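Local coordinates for YfkN protein (Bacillus subtilis subsp. subtilis, PDB 3GVE) that belongs to the calcineurin-like phosphoesterase family of metal-binding proteins and carries a manganese and a magnesium ion at adjoining sites, at residues Asn149-Ile154 and Val163-Ile168. Sequence-based numbering, arbitrary orientation.
Sequences NEKTLI and VKVGYI
L153 packs against V163 on the more buried face of this antiparallel strand pair: its CD1 methyl lies 3.8 Å from V163 CB and equally close to V163 CG2, the two side chains crossing at about a right angle. K151 adds its aliphatic part to the same face. With CG anti to the carbonyl carbon (chi1 -55°), its CG meets V165 CG2 at 3.9 Å, while the chain bends at CD and CE (chi2 and chi3), and the ammonium end lies away from 163-168. L58 of strand 57-61 touches K151, V165 and Y167 on this face, and V163 touches V210 and V165 touches I212 of strand 210-215. At the N149 end the amide side chain reaches the CE2 edge of the Y167 ring, near the ring plane, the two flat groups turned 56° apart. Strands 146-154 and 160-170 form a beta hairpin at the margin of a mixed sheet of the calcineurin-like fold; beyond 160-170 the sheet continues in parallel with 210-215. Two hydrogen-bonded pairs, N149 with V165 and K151 with V163, join the backbones through four nearly straight N-H...O bonds, K151 N to V163 O being 2.8 Å. Between them the non-hydrogen-bonded pair E150 and K164 closes to 4.2 Å from CA to CA, and K164 CA sends a CA-H...O contact to N149 O. The E150 and K164 side chains occupy the other, more open face and meet sparsely: E150 CB approaches K164 CG at 4.0 Å, but E150 OE1 and K164 NZ stay 5.1 Å apart, too far for a salt bridge though their opposite charges may attract weakly.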
# COMPACT_ATOMS: atom_id res chain seq x y z
N ASN A 149 18.29 6.77 29.78
CA ASN A 149 18.35 5.60 30.64
C ASN A 149 19.81 5.27 30.89
O ASN A 149 20.59 5.18 29.97
CB ASN A 149 17.71 4.38 29.97
CG ASN A 149 16.28 4.59 29.62
OD1 ASN A 149 15.55 5.20 30.37
ND2 ASN A 149 15.87 4.08 28.47
N GLU A 150 20.16 5.10 32.15
CA GLU A 150 21.49 4.66 32.49
C GLU A 150 21.53 3.14 32.34
O GLU A 150 20.82 2.42 33.02
CB GLU A 150 21.87 5.07 33.91
CG GLU A 150 23.32 4.74 34.22
CD GLU A 150 23.75 5.24 35.58
OE1 GLU A 150 24.69 6.04 35.64
OE2 GLU A 150 23.15 4.81 36.58
N LYS A 151 22.36 2.68 31.41
CA LYS A 151 22.50 1.27 31.11
C LYS A 151 23.80 0.72 31.68
O LYS A 151 24.82 1.37 31.59
CB LYS A 151 22.52 1.07 29.58
CG LYS A 151 21.34 1.66 28.84
CD LYS A 151 20.04 1.17 29.42
CE LYS A 151 19.67 -0.16 28.88
NZ LYS A 151 18.35 -0.55 29.45
N THR A 152 23.78 -0.49 32.22
CA THR A 152 25.06 -1.13 32.65
C THR A 152 25.43 -2.02 31.48
O THR A 152 24.80 -3.05 31.21
CB THR A 152 24.90 -1.94 33.95
OG1 THR A 152 24.43 -1.12 35.01
CG2 THR A 152 26.25 -2.63 34.41
N LEU A 153 26.43 -1.59 30.75
CA LEU A 153 26.88 -2.29 29.57
C LEU A 153 28.14 -3.02 29.94
O LEU A 153 28.80 -2.71 30.93
CB LEU A 153 27.14 -1.29 28.44
CG LEU A 153 25.90 -0.54 27.95
CD1 LEU A 153 26.24 0.46 26.86
CD2 LEU A 153 24.81 -1.50 27.53
N ILE A 154 28.48 -4.04 29.17
CA ILE A 154 29.68 -4.82 29.46
C ILE A 154 30.73 -4.52 28.39
O ILE A 154 30.48 -4.66 27.20
CB ILE A 154 29.36 -6.33 29.48
CG1 ILE A 154 28.28 -6.66 30.53
CG2 ILE A 154 30.64 -7.14 29.71
CD1 ILE A 154 28.66 -6.32 31.95
N VAL A 163 26.54 3.65 31.05
CA VAL A 163 26.43 4.53 29.90
C VAL A 163 25.00 5.07 29.82
O VAL A 163 24.06 4.30 29.82
CB VAL A 163 26.80 3.78 28.60
CG1 VAL A 163 26.70 4.71 27.38
CG2 VAL A 163 28.20 3.18 28.72
N LYS A 164 24.85 6.38 29.77
CA LYS A 164 23.49 6.99 29.69
C LYS A 164 23.11 7.14 28.21
O LYS A 164 23.78 7.81 27.47
CB LYS A 164 23.46 8.29 30.39
CG LYS A 164 23.27 8.22 31.87
CD LYS A 164 23.25 9.63 32.54
CE LYS A 164 23.30 9.46 34.09
NZ LYS A 164 22.76 10.71 34.65
N VAL A 165 22.07 6.40 27.84
CA VAL A 165 21.56 6.41 26.46
C VAL A 165 20.31 7.24 26.42
O VAL A 165 19.35 7.00 27.18
CB VAL A 165 21.27 4.98 26.00
CG1 VAL A 165 20.80 4.92 24.53
CG2 VAL A 165 22.56 4.14 26.12
N GLY A 166 20.27 8.17 25.50
CA GLY A 166 19.13 9.02 25.26
C GLY A 166 18.40 8.69 23.97
O GLY A 166 19.07 8.34 22.97
N TYR A 167 17.10 8.81 23.95
CA TYR A 167 16.34 8.65 22.72
C TYR A 167 15.58 9.93 22.49
O TYR A 167 14.96 10.46 23.40
CB TYR A 167 15.35 7.50 22.85
CG TYR A 167 15.97 6.16 23.24
CD1 TYR A 167 16.43 5.27 22.29
CD2 TYR A 167 16.08 5.81 24.58
CE1 TYR A 167 16.98 4.05 22.67
CE2 TYR A 167 16.62 4.60 24.96
CZ TYR A 167 17.07 3.72 24.01
OH TYR A 167 17.60 2.51 24.40
N ILE A 168 15.60 10.39 21.25
CA ILE A 168 14.82 11.54 20.82
C ILE A 168 14.12 11.15 19.52
O ILE A 168 14.66 10.41 18.73
CB ILE A 168 15.72 12.80 20.61
CG1 ILE A 168 14.88 14.04 20.27
CG2 ILE A 168 16.81 12.55 19.55
CD1 ILE A 168 15.67 15.37 20.33